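Local coordinates for protein succinate-semialdehyde dehydrogenase (Streptococcus pyogenes MGAS1882, PDB 4OGD) that probably catalyses the NADP+-dependent oxidation of succinic semialdehyde to succinate, as a member of the aldehyde dehydrogenase family, at residues 64-69 and 164-169; 52-57 and 172-177. All coordinates share one frame; numbering follows the deposited sequence.

Interaction 1. Residues 64-69 and 164-169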
loop_
_atom_site.group_PDB
_atom_site.type_symbol
_atom_site.label_atom_id
_atom_site.label_comp_id
_atom_site.label_asym_id
_atom_site.label_seq_id
_atom_site.Cartn_x
_atom_site.Cartn_y
_atom_site.Cartn_z
ATOM N N ASP A 64 17.799 29.441 10.525
ATOM C CA ASP A 64 18.389 29.245 11.837
ATOM C C ASP A 64 17.334 29.148 12.943
ATOM O O ASP A 64 17.536 28.431 13.930
ATOM C CB ASP A 64 19.448 30.315 12.123
ATOM C CG ASP A 64 20.671 30.184 11.222
ATOM O OD1 ASP A 64 20.793 29.182 10.473
ATOM O OD2 ASP A 64 21.528 31.093 11.272
ATOM N N LYS A 65 16.209 29.843 12.772
ATOM C CA LYS A 65 15.090 29.724 13.708
ATOM C C LYS A 65 14.572 28.288 13.745
ATOM O O LYS A 65 14.396 27.712 14.811
ATOM C CB LYS A 65 13.947 30.684 13.338
ATOM C CG LYS A 65 12.603 30.345 14.003
ATOM C CD LYS A 65 11.431 31.154 13.421
ATOM C CE LYS A 65 10.084 30.593 13.858
ATOM N NZ LYS A 65 8.957 31.478 13.426
ATOM N N TYR A 66 14.335 27.710 12.573
ATOM C CA TYR A 66 13.802 26.349 12.519
ATOM C C TYR A 66 14.840 25.320 12.956
ATOM O O TYR A 66 14.511 24.335 13.622
ATOM C CB TYR A 66 13.260 26.052 11.124
ATOM C CG TYR A 66 11.984 26.813 10.863
ATOM C CD1 TYR A 66 10.788 26.402 11.429
ATOM C CD2 TYR A 66 11.984 27.955 10.073
ATOM C CE1 TYR A 66 9.613 27.102 11.209
ATOM C CE2 TYR A 66 10.823 28.667 9.850
ATOM C CZ TYR A 66 9.640 28.234 10.418
ATOM O OH TYR A 66 8.480 28.935 10.199
ATOM N N ALA A 67 16.097 25.548 12.582
ATOM C CA ALA A 67 17.180 24.671 13.016
ATOM C C ALA A 67 17.267 24.638 14.536
ATOM O O ALA A 67 17.376 23.562 15.132
ATOM C CB ALA A 67 18.501 25.117 12.420
ATOM N N GLU A 68 17.225 25.808 15.171
ATOM C CA GLU A 68 17.324 25.840 16.630
ATOM C C GLU A 68 16.127 25.173 17.325
ATOM O O GLU A 68 16.280 24.551 18.381
ATOM C CB GLU A 68 17.519 27.275 17.147
ATOM C CG GLU A 68 17.628 27.327 18.670
ATOM C CD GLU A 68 18.076 28.671 19.208
ATOM O OE1 GLU A 68 18.351 29.594 18.406
ATOM O OE2 GLU A 68 18.150 28.796 20.450
ATOM N N ILE A 69 14.939 25.313 16.743
ATOM C CA ILE A 69 13.746 24.669 17.287
ATOM C C ILE A 69 13.967 23.159 17.360
ATOM O O ILE A 69 13.638 22.513 18.359
ATOM C CB ILE A 69 12.507 24.990 16.436
ATOM C CG1 ILE A 69 12.025 26.409 16.745
ATOM C CG2 ILE A 69 11.388 23.985 16.698
ATOM C CD1 ILE A 69 10.922 26.895 15.831
ATOM N N ALA A 164 6.581 20.458 15.812
ATOM C CA ALA A 164 5.290 20.128 15.221
ATOM C C ALA A 164 4.409 21.354 15.110
ATOM O O ALA A 164 3.776 21.592 14.082
ATOM C CB ALA A 164 4.592 19.067 16.058
ATOM N N GLN A 165 4.345 22.124 16.189
ATOM C CA GLN A 165 3.515 23.320 16.200
ATOM C C GLN A 165 4.012 24.356 15.191
ATOM O O GLN A 165 3.220 24.949 14.454
ATOM C CB GLN A 165 3.519 23.921 17.603
ATOM C CG GLN A 165 2.873 25.293 17.683
ATOM C CD GLN A 165 3.084 25.944 19.033
ATOM O OE1 GLN A 165 4.203 26.344 19.382
ATOM N NE2 GLN A 165 2.009 26.047 19.809
ATOM N N SER A 166 5.323 24.566 15.153
ATOM C CA SER A 166 5.902 25.553 14.252
ATOM C C SER A 166 5.757 25.157 12.787
ATOM O O SER A 166 5.762 26.019 11.913
ATOM C CB SER A 166 7.373 25.803 14.586
ATOM O OG SER A 166 8.153 24.624 14.440
ATOM N N PHE A 167 5.640 23.859 12.503
ATOM C CA PHE A 167 5.465 23.446 11.118
ATOM C C PHE A 167 4.099 23.895 10.602
ATOM O O PHE A 167 3.985 24.444 9.496
ATOM C CB PHE A 167 5.644 21.930 10.936
ATOM C CG PHE A 167 5.837 21.519 9.493
ATOM C CD1 PHE A 167 4.749 21.421 8.626
ATOM C CD2 PHE A 167 7.110 21.266 8.998
ATOM C CE1 PHE A 167 4.933 21.065 7.297
ATOM C CE2 PHE A 167 7.302 20.907 7.676
ATOM C CZ PHE A 167 6.213 20.798 6.826
ATOM N N GLU A 168 3.063 23.672 11.404
ATOM C CA GLU A 168 1.742 24.204 11.086
ATOM C C GLU A 168 1.793 25.722 10.915
ATOM O O GLU A 168 1.226 26.252 9.965
ATOM C CB GLU A 168 0.712 23.843 12.161
ATOM C CG GLU A 168 -0.663 24.464 11.888
ATOM C CD GLU A 168 -1.667 24.209 12.994
ATOM O OE1 GLU A 168 -1.612 23.141 13.629
ATOM O OE2 GLU A 168 -2.515 25.090 13.241
ATOM N N GLU A 169 2.486 26.409 11.818
ATOM C CA GLU A 169 2.588 27.872 11.752
ATOM C C GLU A 169 3.281 28.327 10.469
ATOM O O GLU A 169 2.885 29.328 9.857
ATOM C CB GLU A 169 3.320 28.410 12.990
ATOM C CG GLU A 169 2.474 28.330 14.251
ATOM C CD GLU A 169 3.271 28.500 15.533
ATOM O OE1 GLU A 169 4.513 28.611 15.471
ATOM O OE2 GLU A 169 2.636 28.532 16.607
HETATM O O HOH W 1 6.702 28.751 12.336
#

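Interaction 2. Residues 52-57 and 172-177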
loop_
_atom_site.group_PDB
_atom_site.type_symbol
_atom_site.label_atom_id
_atom_site.label_comp_id
_atom_site.label_asym_id
_atom_site.label_seq_id
_atom_site.Cartn_x
_atom_site.Cartn_y
_atom_site.Cartn_z
ATOM N N LEU A 52 3.548 26.306 -1.620
ATOM C CA LEU A 52 4.629 25.378 -1.283
ATOM C C LEU A 52 6.015 25.973 -1.569
ATOM O O LEU A 52 6.951 25.794 -0.795
ATOM C CB LEU A 52 4.439 24.031 -2.000
ATOM C CG LEU A 52 5.355 22.892 -1.554
ATOM C CD1 LEU A 52 5.256 22.649 -0.048
ATOM C CD2 LEU A 52 5.022 21.620 -2.333
ATOM N N HIS A 53 6.146 26.691 -2.676
ATOM C CA HIS A 53 7.359 27.462 -2.900
ATOM C C HIS A 53 7.592 28.479 -1.776
ATOM O O HIS A 53 8.734 28.714 -1.386
ATOM C CB HIS A 53 7.310 28.161 -4.260
ATOM C CG HIS A 53 7.628 27.264 -5.416
ATOM N ND1 HIS A 53 8.779 26.509 -5.476
ATOM C CD2 HIS A 53 6.956 27.017 -6.567
ATOM C CE1 HIS A 53 8.805 25.836 -6.613
ATOM N NE2 HIS A 53 7.710 26.127 -7.293
ATOM N N GLN A 54 6.518 29.073 -1.250
ATOM C CA GLN A 54 6.653 30.079 -0.196
ATOM C C GLN A 54 7.062 29.420 1.118
ATOM O O GLN A 54 7.790 30.012 1.927
ATOM C CB GLN A 54 5.360 30.905 -0.041
ATOM C CG GLN A 54 5.460 32.080 0.962
ATOM C CD GLN A 54 6.540 33.109 0.592
ATOM O OE1 GLN A 54 6.969 33.195 -0.553
ATOM N NE2 GLN A 54 6.972 33.886 1.572
ATOM N N VAL A 55 6.616 28.183 1.327
ATOM C CA VAL A 55 7.079 27.424 2.483
ATOM C C VAL A 55 8.599 27.294 2.424
ATOM O O VAL A 55 9.290 27.554 3.411
ATOM C CB VAL A 55 6.422 26.025 2.568
ATOM C CG1 VAL A 55 7.145 25.166 3.595
ATOM C CG2 VAL A 55 4.960 26.150 2.929
ATOM N N ALA A 56 9.112 26.914 1.255
ATOM C CA ALA A 56 10.554 26.814 1.047
ATOM C C ALA A 56 11.233 28.164 1.269
ATOM O O ALA A 56 12.302 28.244 1.883
ATOM C CB ALA A 56 10.852 26.285 -0.355
ATOM N N ASN A 57 10.603 29.224 0.768
ATOM C CA ASN A 57 11.128 30.584 0.910
ATOM C C ASN A 57 11.269 31.017 2.368
ATOM O O ASN A 57 12.288 31.594 2.766
ATOM C CB ASN A 57 10.205 31.550 0.159
ATOM C CG ASN A 57 10.834 32.912 -0.081
ATOM O OD1 ASN A 57 10.225 33.940 0.211
ATOM N ND2 ASN A 57 12.037 32.926 -0.637
ATOM N N LEU A 172 0.834 27.995 7.437
ATOM C CA LEU A 172 -0.107 29.108 7.494
ATOM C C LEU A 172 0.573 30.422 7.101
ATOM O O LEU A 172 0.003 31.219 6.345
ATOM C CB LEU A 172 -0.712 29.214 8.892
ATOM C CG LEU A 172 -1.624 28.040 9.259
ATOM C CD1 LEU A 172 -1.864 28.028 10.756
ATOM C CD2 LEU A 172 -2.942 28.129 8.505
ATOM N N GLU A 173 1.786 30.638 7.602
ATOM C CA GLU A 173 2.548 31.839 7.256
ATOM C C GLU A 173 2.785 31.953 5.752
ATOM O O GLU A 173 2.796 33.058 5.197
ATOM C CB GLU A 173 3.888 31.879 7.999
ATOM C CG GLU A 173 4.610 33.229 7.854
ATOM C CD GLU A 173 5.947 33.280 8.567
ATOM O OE1 GLU A 173 6.330 32.279 9.207
ATOM O OE2 GLU A 173 6.617 34.340 8.483
ATOM N N ALA A 174 2.960 30.808 5.099
ATOM C CA ALA A 174 3.202 30.756 3.661
ATOM C C ALA A 174 1.952 31.050 2.833
ATOM O O ALA A 174 2.022 31.141 1.602
ATOM C CB ALA A 174 3.796 29.405 3.267
ATOM N N GLY A 175 0.810 31.170 3.503
ATOM C CA GLY A 175 -0.417 31.546 2.823
ATOM C C GLY A 175 -1.371 30.406 2.508
ATOM O O GLY A 175 -2.416 30.623 1.903
ATOM N N ALA A 176 -1.015 29.192 2.916
ATOM C CA ALA A 176 -1.873 28.038 2.680
ATOM C C ALA A 176 -3.141 28.169 3.508
ATOM O O ALA A 176 -3.110 28.706 4.614
ATOM C CB ALA A 176 -1.132 26.745 3.039
ATOM N N GLU A 177 -4.258 27.682 2.972
ATOM C CA GLU A 177 -5.521 27.769 3.693
ATOM C C GLU A 177 -5.448 26.945 4.970
ATOM O O GLU A 177 -4.813 25.890 4.995
ATOM C CB GLU A 177 -6.688 27.299 2.822
ATOM C CG GLU A 177 -8.028 27.401 3.529
ATOM C CD GLU A 177 -9.218 27.311 2.601
ATOM O OE1 GLU A 177 -9.046 27.506 1.381
ATOM O OE2 GLU A 177 -10.329 27.055 3.115
#

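Interaction 1. Residues 64-69 and 164-169
Tyr66 and Ile69, one turn apart on helix 63-74, face Ser166 of helix 161-173 from two directions. The phenol ring comes edge-on: its CE1 lies 4.1 Å from the backbone O of Ser166, which sits at the ring edge near the ring plane. CB of Tyr66 is directed neither at helix 161-173 nor away from it, and the torsion with CG anti to the carbonyl carbon (chi1 -71°) carries the ring end nearer. One water completes this approach, donating to Tyr66 OH (2.8 Å) and to Ser166 O (2.9 Å), and so links the hydroxyl to the carbonyl, which do not bond to each other directly. Ile69 meets the serine side chain instead. Its CD1 lies 3.8 Å from Ser166 OG and 3.9 Å from Ser166 CB, while the CG2 branch stands 4.0 Å from the same OG. These are van der Waals contacts; the buried hydroxyl finds its polar partners elsewhere, in Tyr135 OH and in the carbonyl oxygens of Arg162 and Ser163 within its own helix. Lys65 CE lies over one face of the Tyr66 ring, toward the rim, and Tyr135 meets both Tyr66 and Phe167. With Tyr66 CA and Ser166 CA 8.1 Å apart, the helices meet through a serine, an isoleucine and a tyrosine ring edge, a water-bridged helix-helix contact beside the mostly parallel Rossmann-type sheet, whose edge strand 181-183 packs against helix 161-173.

Interaction 2. Residues 52-57 and 172-177
Gln54 lies against the backbone of Ala174, where helix 161-173 gives way to a turn. Starting at its CB, the glutamine is already in contact, 3.7 Å from the carbonyl O of Ala174 and 4.0 Å from its methyl carbon. CG comes next, anti to the backbone N (chi1 -175°), and lies 3.6 Å from Ala174 O and 3.8 Å from Ala174 CA. At chi2 (60°) the chain bends, and it is the aliphatic stem, not the terminal amide, that touches the turn. The surface it meets is made by a Schellman motif: Gly175 leaves helical geometry with a positive phi of 101°, and its N bonds back to Leu172 O, one of two bonds into the last helical turn. Ala174 itself sends its CB toward helix 45-61, into the angle between Gln54 and Val55. There the methyl meets Val55 CG2 at 3.5 Å, tighter than usual for two carbons, and stands 3.6 Å from the backbone N of Val55. The CA atoms of Gln54 and Ala174 are just 5.2 Å apart, a closeness compatible with so small a residue at the point of closest approach. Val55 also packs on Met139 of helix 136-148 and on Leu170, while Glu173 makes a salt bridge to Arg61 at the far end of helix 45-61.

Overall arrangement
Both interactions use the chain around helix 161-173: interaction 1 its middle, interaction 2 its C-terminal end and the turn beyond. Their partners, helices 63-74 and 45-61, follow each other in the chain, so two consecutive helices contact the same neighbour. The centres are 13 Å apart, and the two touch where Tyr66 OH packs against Glu173 OE1 at 4.1 Å. Each is mainly buried, though Ile69 and Gln54 are partly exposed, and interaction 2 lies farther from the centre of the chain. The chemistry differs with backbone spacing: the wider contact takes in an aromatic ring, an isoleucine and a bridging water; in the closer one aliphatic carbons lie on an alanine methyl and its carbonyl.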